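Aac(6')-ib (Escherichia coli, PDB 2BUE) probably transfers an acetyl group from acetyl-CoA to the 6'-amino group of aminoglycoside antibiotics such as kanamycin B, and so confers resistance to them. Local coordinates at residues S77-Y81 and Y92-V97; I117-L121 and L135-L139. The protein carries 2 engineered substitutions. One frame throughout, in Å; residues are numbered along the deposited sequence.

From the N terminus, the chain first closes contact 1, a beta hairpin in which strand 78-85 turns back as strand 88-97 with ten residues between the two segments. Contact 2 follows in series, neither nested nor crossed: 13 residues separate its segments, and the connection from strand 114-121 holds CoA-binding Gly128 and Gly130 and runs into helix 131-144, whose first turn carries Gly132 and Thr133. The two are joined sideways, because strands 88-97 and 114-121 are antiparallel neighbours in one mixed sheet; Leu120 N lies 2.9 Å from Tyr92 O, and Gln94 NE2 lies 2.9 Å from Asp118 OD2. Both contacts reach ribostamycin, through Gln94 and Tyr96 in contact 1 and Asp118 in contact 2.

Contact 1: residues S77-Y81 and Y92-V97; sequences SVTPY and YAQSYV. With RIO (ribostamycin), chain C.
This contact is the antiparallel pairing within a beta hairpin of the GNAT fold, where strand 78-85 meets strand 88-97 in the mixed sheet. The short segments run at 157°, axes 4.6 Å apart at closest approach. Ser77, at positive phi (62°), is the C-prime residue of a Schellman motif that ends helix 70-74. Val78 with Tyr96 and Pro80 with Gln94 are non-hydrogen-bonded pairs (both CA-CA 4.4 Å); Thr79 with Ser95 and Tyr81 with Ala93 are hydrogen-bonded pairs (5.3 and 5.0 Å). The ladder comprises Val97 N to Ser77 O (3.1 Å), Thr79 N to Ser95 O (2.8 Å), Ser95 N to Thr79 O (3.0 Å), Tyr81 N to Ala93 O (2.7 Å) and Ala93 N to Tyr81 O (3.0 Å). Proline is compatible with position 80, since its pair uses no amide donor toward 92-97.

Tyr81, chi1 m, lies with Ala93 and Ser95 on the face packed by helix 131-144; its OH hydrogen-bonds Ser95 OG at 2.7 Å. On the other face Val78 CG2 meets Tyr96 CB at 3.8 Å, and Gln94 and Tyr96, both chi1 p, line the ribostamycin pocket. Tyr96 OH bonds Gln153, while RIO N1 sits over one ring face. Tyr92 OH donates to Gln94 OE1 (2.8 Å) and Asp118 accepts from the amide nitrogen, consistent with the orientation in which Gln94 NE2 also donates to RIO O3 at 3.2 Å.

Contact 2: residues I117-L121 and L135-L139; sequences IDQLL and LVRAL. With RIO (ribostamycin), chain C.
Within the beta-alpha-beta unit 114-121, 131-144 and 151-154, the strand that carries part of both substrate sites is packed against the unit's helix. Segment 117-121 is extended and 135-139 helical, with Leu139 N bonded to Leu135 O at 2.9 Å. Their axes come within 10.0 Å and make 146° between N-to-C directions; the nearest CA pairs are Ile117 with Leu139 (8.0 Å) and Gln119 with Val136 (7.9 Å). No hydrogen bond links the segments; the contact is van der Waals packing, mostly between side chains.

Strand alternation points Ile117 and Gln119 toward the helix. Ile117 (chi1 p, chi2 t) sets CG2 3.5 Å from Leu139 CD2 and CD1 3.9 Å from Val136 CG1. Gln119, folded by chi1 p and chi2 m, brings CG to 3.7 Å from Leu135 CD2 and CD to 3.6 Å from Val136 CG2, while its OE1 bonds Tyr167 OH. Leu121 (chi1 m, chi2 t) closes the row, CD2 to Leu135 CD1 at 3.9 Å.

Asp118 points away: its OD1 accepts hydrogen bonds from RIO N3 and RIO N2, each at 2.8 Å, and its OD2 bonds Gln94 NE2. The strand backbone serves the cofactor, as Gln119 O and Leu121 N hydrogen-bond coenzyme A. A helix-backed strand that meets the pantetheine arm of coenzyme A through its main chain is typical of the GNAT acetyltransferase fold.

Contact 1: residues S77-Y81 and Y92-V97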
loop_
_atom_site.group_PDB
_atom_site.type_symbol
_atom_site.label_atom_id
_atom_site.label_comp_id
_atom_site.label_asym_id
_atom_site.label_seq_id
_atom_site.Cartn_x
_atom_site.Cartn_y
_atom_site.Cartn_z
ATOM N N SER A 77 12.150 5.040 4.435
ATOM C CA SER A 77 10.931 5.684 4.929
ATOM C C SER A 77 9.677 4.853 4.615
ATOM O O SER A 77 8.594 5.411 4.415
ATOM C CB SER A 77 10.816 7.118 4.376
ATOM O OG SER A 77 11.829 7.945 4.940
ATOM N N VAL A 78 9.829 3.528 4.647
ATOM C CA VAL A 78 8.731 2.611 4.420
ATOM C C VAL A 78 8.406 1.854 5.698
ATOM O O VAL A 78 9.310 1.310 6.385
ATOM C CB VAL A 78 9.061 1.594 3.260
ATOM C CG1 VAL A 78 7.950 0.532 3.115
ATOM C CG2 VAL A 78 9.292 2.333 1.922
ATOM N N THR A 79 7.116 1.804 6.005
ATOM C CA THR A 79 6.612 1.066 7.166
ATOM C C THR A 79 5.714 -0.081 6.720
ATOM O O THR A 79 4.691 0.155 6.058
ATOM C CB THR A 79 5.814 2.005 8.109
ATOM O OG1 THR A 79 6.649 3.094 8.518
ATOM C CG2 THR A 79 5.286 1.254 9.328
ATOM N N PRO A 80 6.099 -1.327 7.063
ATOM C CA PRO A 80 5.320 -2.512 6.680
ATOM C C PRO A 80 4.276 -2.928 7.702
ATOM O O PRO A 80 4.539 -2.894 8.929
ATOM C CB PRO A 80 6.395 -3.607 6.546
ATOM C CG PRO A 80 7.418 -3.255 7.636
ATOM C CD PRO A 80 7.350 -1.700 7.772
ATOM N N TYR A 81 3.111 -3.347 7.197
ATOM C CA TYR A 81 2.005 -3.838 8.024
ATOM C C TYR A 81 1.521 -5.213 7.559
ATOM O O TYR A 81 1.633 -5.544 6.369
ATOM C CB TYR A 81 0.787 -2.899 7.938
ATOM C CG TYR A 81 1.114 -1.451 8.134
ATOM C CD1 TYR A 81 1.237 -0.909 9.415
ATOM C CD2 TYR A 81 1.315 -0.622 7.032
ATOM C CE1 TYR A 81 1.567 0.449 9.588
ATOM C CE2 TYR A 81 1.637 0.736 7.173
ATOM C CZ TYR A 81 1.775 1.256 8.461
ATOM O OH TYR A 81 2.065 2.593 8.604
ATOM N N TYR A 92 -0.645 -7.897 3.066
ATOM C CA TYR A 92 0.512 -7.083 3.388
ATOM C C TYR A 92 0.203 -5.663 2.928
ATOM O O TYR A 92 -0.384 -5.477 1.867
ATOM C CB TYR A 92 1.759 -7.597 2.649
ATOM C CG TYR A 92 2.924 -6.631 2.700
ATOM C CD1 TYR A 92 3.822 -6.643 3.775
ATOM C CD2 TYR A 92 3.137 -5.700 1.662
ATOM C CE1 TYR A 92 4.904 -5.736 3.819
ATOM C CE2 TYR A 92 4.215 -4.772 1.700
ATOM C CZ TYR A 92 5.088 -4.815 2.799
ATOM O OH TYR A 92 6.154 -3.949 2.868
ATOM N N ALA A 93 0.615 -4.669 3.704
ATOM C CA ALA A 93 0.519 -3.290 3.242
ATOM C C ALA A 93 1.761 -2.529 3.680
ATOM O O ALA A 93 2.518 -2.986 4.559
ATOM C CB ALA A 93 -0.768 -2.617 3.770
ATOM N N GLN A 94 1.983 -1.390 3.052
ATOM C CA GLN A 94 3.079 -0.520 3.482
ATOM C C GLN A 94 2.664 0.915 3.262
ATOM O O GLN A 94 1.863 1.203 2.350
ATOM C CB GLN A 94 4.378 -0.841 2.738
ATOM C CG GLN A 94 4.241 -0.755 1.209
ATOM C CD GLN A 94 5.535 -1.077 0.482
ATOM O OE1 GLN A 94 6.310 -1.959 0.896
ATOM N NE2 GLN A 94 5.752 -0.400 -0.639
ATOM N N SER A 95 3.156 1.799 4.132
ATOM C CA SER A 95 3.028 3.228 3.913
ATOM C C SER A 95 4.434 3.830 3.803
ATOM O O SER A 95 5.403 3.294 4.367
ATOM C CB SER A 95 2.246 3.910 5.042
ATOM O OG SER A 95 2.892 3.740 6.297
ATOM N N TYR A 96 4.558 4.950 3.105
ATOM C CA TYR A 96 5.870 5.556 2.932
ATOM C C TYR A 96 5.757 7.071 2.937
ATOM O O TYR A 96 4.696 7.633 2.594
ATOM C CB TYR A 96 6.617 5.022 1.669
ATOM C CG TYR A 96 5.844 5.253 0.385
ATOM C CD1 TYR A 96 5.963 6.476 -0.297
ATOM C CD2 TYR A 96 5.001 4.254 -0.149
ATOM C CE1 TYR A 96 5.239 6.731 -1.467
ATOM C CE2 TYR A 96 4.266 4.519 -1.352
ATOM C CZ TYR A 96 4.396 5.748 -1.982
ATOM O OH TYR A 96 3.707 6.052 -3.136
ATOM N N VAL A 97 6.840 7.721 3.360
ATOM C CA VAL A 97 6.933 9.172 3.235
ATOM C C VAL A 97 7.377 9.470 1.803
ATOM O O VAL A 97 8.502 9.161 1.412
ATOM C CB VAL A 97 7.945 9.763 4.264
ATOM C CG1 VAL A 97 8.057 11.300 4.070
ATOM C CG2 VAL A 97 7.480 9.421 5.696
HETATM O O1 RIO C . 7.805 -3.192 -2.011
HETATM C C1 RIO C . 8.809 -2.803 -1.062
HETATM C C2 RIO C . 10.012 -2.244 -1.833
HETATM O O2 RIO C . 9.614 -1.632 -3.077
HETATM C C3 RIO C . 9.392 -0.227 -2.871
HETATM O O3 RIO C . 7.982 0.074 -2.893
HETATM C C4 RIO C . 7.614 1.128 -3.868
HETATM C C5 RIO C . 7.753 2.554 -3.260
HETATM O O4 RIO C . 9.101 2.813 -2.909
HETATM C C6 RIO C . 7.232 3.678 -4.173
HETATM N N1 RIO C . 7.252 4.962 -3.415
HETATM C C7 RIO C . 5.777 3.374 -4.623
HETATM C C8 RIO C . 5.708 1.999 -5.320
HETATM N N2 RIO C . 4.316 1.784 -5.807
HETATM C C9 RIO C . 6.157 0.856 -4.344
HETATM O O5 RIO C . 6.183 -0.350 -5.161
HETATM C C10 RIO C . 5.682 -1.508 -4.490
HETATM O O6 RIO C . 4.282 -1.594 -4.607
HETATM C C11 RIO C . 3.762 -1.878 -5.954
HETATM C C12 RIO C . 2.238 -2.088 -5.788
HETATM N N3 RIO C . 1.554 -0.795 -5.638
HETATM C C13 RIO C . 4.433 -3.148 -6.561
HETATM O O7 RIO C . 4.001 -3.264 -7.937
HETATM C C14 RIO C . 5.975 -3.022 -6.487
HETATM O O8 RIO C . 6.657 -4.170 -7.068
HETATM C C15 RIO C . 6.431 -2.757 -5.043
HETATM N N4 RIO C . 7.878 -2.568 -4.944
HETATM C C16 RIO C . 10.082 0.115 -1.525
HETATM O O9 RIO C . 11.105 1.053 -1.819
HETATM C C17 RIO C . 10.811 -1.178 -1.117
HETATM O O10 RIO C . 12.138 -1.145 -1.712
#

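Contact 2: residues I117-L121 and L135-L139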
loop_
_atom_site.group_PDB
_atom_site.type_symbol
_atom_site.label_atom_id
_atom_site.label_comp_id
_atom_site.label_asym_id
_atom_site.label_seq_id
_atom_site.Cartn_x
_atom_site.Cartn_y
_atom_site.Cartn_z
ATOM N N ILE A 117 0.747 4.592 -0.169
ATOM C CA ILE A 117 0.461 3.231 0.276
ATOM C C ILE A 117 0.553 2.234 -0.886
ATOM O O ILE A 117 0.332 2.600 -2.064
ATOM C CB ILE A 117 -0.922 3.128 0.944
ATOM C CG1 ILE A 117 -2.037 3.585 -0.025
ATOM C CG2 ILE A 117 -0.959 3.995 2.233
ATOM C CD1 ILE A 117 -3.479 3.263 0.483
ATOM N N ASP A 118 0.836 0.990 -0.517
ATOM C CA ASP A 118 0.787 -0.160 -1.457
ATOM C C ASP A 118 0.263 -1.319 -0.635
ATOM O O ASP A 118 0.488 -1.375 0.577
ATOM C CB ASP A 118 2.182 -0.513 -1.967
ATOM C CG ASP A 118 2.885 0.657 -2.631
ATOM O OD1 ASP A 118 2.532 0.993 -3.776
ATOM O OD2 ASP A 118 3.788 1.219 -1.990
ATOM N N GLN A 119 -0.462 -2.239 -1.260
ATOM C CA GLN A 119 -0.983 -3.369 -0.498
ATOM C C GLN A 119 -1.390 -4.532 -1.390
ATOM O O GLN A 119 -1.517 -4.394 -2.616
ATOM C CB GLN A 119 -2.158 -2.949 0.417
ATOM C CG GLN A 119 -3.482 -2.769 -0.267
ATOM C CD GLN A 119 -3.507 -1.622 -1.214
ATOM O OE1 GLN A 119 -3.028 -0.520 -0.902
ATOM N NE2 GLN A 119 -4.107 -1.848 -2.386
ATOM N N LEU A 120 -1.517 -5.682 -0.749
ATOM C CA LEU A 120 -1.905 -6.909 -1.442
ATOM C C LEU A 120 -2.704 -7.791 -0.477
ATOM O O LEU A 120 -2.479 -7.777 0.740
ATOM C CB LEU A 120 -0.667 -7.652 -1.964
ATOM C CG LEU A 120 0.327 -8.167 -0.902
ATOM C CD1 LEU A 120 -0.034 -9.596 -0.461
ATOM C CD2 LEU A 120 1.767 -8.103 -1.412
ATOM N N LEU A 121 -3.628 -8.556 -1.051
ATOM C CA LEU A 121 -4.346 -9.598 -0.322
ATOM C C LEU A 121 -3.681 -10.955 -0.584
ATOM O O LEU A 121 -3.440 -11.346 -1.733
ATOM C CB LEU A 121 -5.816 -9.655 -0.775
ATOM C CG LEU A 121 -6.707 -8.473 -0.365
ATOM C CD1 LEU A 121 -8.148 -8.695 -0.901
ATOM C CD2 LEU A 121 -6.670 -8.297 1.162
ATOM N N LEU A 135 -9.315 -2.958 3.770
ATOM C CA LEU A 135 -7.906 -2.818 4.116
ATOM C C LEU A 135 -7.438 -1.383 3.819
ATOM O O LEU A 135 -6.851 -0.709 4.687
ATOM C CB LEU A 135 -7.079 -3.859 3.344
ATOM C CG LEU A 135 -5.594 -4.013 3.676
ATOM C CD1 LEU A 135 -5.076 -5.287 3.019
ATOM C CD2 LEU A 135 -4.777 -2.789 3.204
ATOM N N VAL A 136 -7.714 -0.899 2.604
ATOM C CA VAL A 136 -7.313 0.456 2.227
ATOM C C VAL A 136 -7.957 1.503 3.154
ATOM O O VAL A 136 -7.261 2.382 3.667
ATOM C CB VAL A 136 -7.543 0.721 0.738
ATOM C CG1 VAL A 136 -7.170 2.165 0.394
ATOM C CG2 VAL A 136 -6.659 -0.270 -0.079
ATOM N N ARG A 137 -9.248 1.366 3.436
ATOM C CA ARG A 137 -9.913 2.299 4.358
ATOM C C ARG A 137 -9.231 2.313 5.739
ATOM O O ARG A 137 -9.027 3.371 6.335
ATOM C CB ARG A 137 -11.404 1.973 4.470
ATOM C CG ARG A 137 -12.178 2.299 3.200
ATOM C CD ARG A 137 -13.644 1.954 3.340
ATOM N NE ARG A 137 -14.390 2.349 2.153
ATOM C CZ ARG A 137 -15.580 1.863 1.814
ATOM N NH1 ARG A 137 -16.177 0.956 2.576
ATOM N NH2 ARG A 137 -16.170 2.272 0.706
ATOM N N ALA A 138 -8.858 1.133 6.232
ATOM C CA ALA A 138 -8.185 1.021 7.537
ATOM C C ALA A 138 -6.810 1.697 7.529
ATOM O O ALA A 138 -6.427 2.398 8.491
ATOM C CB ALA A 138 -8.071 -0.451 7.948
ATOM N N LEU A 139 -6.091 1.528 6.419
ATOM C CA LEU A 139 -4.786 2.159 6.265
ATOM C C LEU A 139 -4.894 3.682 6.166
ATOM O O LEU A 139 -4.111 4.400 6.771
ATOM C CB LEU A 139 -4.069 1.571 5.043
ATOM C CG LEU A 139 -2.582 1.936 4.947
ATOM C CD1 LEU A 139 -1.801 1.827 6.277
ATOM C CD2 LEU A 139 -1.888 1.093 3.889
HETATM O O1 RIO C . 7.805 -3.192 -2.011
HETATM C C1 RIO C . 8.809 -2.803 -1.062
HETATM C C2 RIO C . 10.012 -2.244 -1.833
HETATM O O2 RIO C . 9.614 -1.632 -3.077
HETATM C C3 RIO C . 9.392 -0.227 -2.871
HETATM O O3 RIO C . 7.982 0.074 -2.893
HETATM C C4 RIO C . 7.614 1.128 -3.868
HETATM C C5 RIO C . 7.753 2.554 -3.260
HETATM O O4 RIO C . 9.101 2.813 -2.909
HETATM C C6 RIO C . 7.232 3.678 -4.173
HETATM N N1 RIO C . 7.252 4.962 -3.415
HETATM C C7 RIO C . 5.777 3.374 -4.623
HETATM C C8 RIO C . 5.708 1.999 -5.320
HETATM N N2 RIO C . 4.316 1.784 -5.807
HETATM C C9 RIO C . 6.157 0.856 -4.344
HETATM O O5 RIO C . 6.183 -0.350 -5.161
HETATM C C10 RIO C . 5.682 -1.508 -4.490
HETATM O O6 RIO C . 4.282 -1.594 -4.607
HETATM C C11 RIO C . 3.762 -1.878 -5.954
HETATM C C12 RIO C . 2.238 -2.088 -5.788
HETATM N N3 RIO C . 1.554 -0.795 -5.638
HETATM C C13 RIO C . 4.433 -3.148 -6.561
HETATM O O7 RIO C . 4.001 -3.264 -7.937
HETATM C C14 RIO C . 5.975 -3.022 -6.487
HETATM O O8 RIO C . 6.657 -4.170 -7.068
HETATM C C15 RIO C . 6.431 -2.757 -5.043
HETATM N N4 RIO C . 7.878 -2.568 -4.944
HETATM C C16 RIO C . 10.082 0.115 -1.525
HETATM O O9 RIO C . 11.105 1.053 -1.819
HETATM C C17 RIO C . 10.811 -1.178 -1.117
HETATM O O10 RIO C . 12.138 -1.145 -1.712
#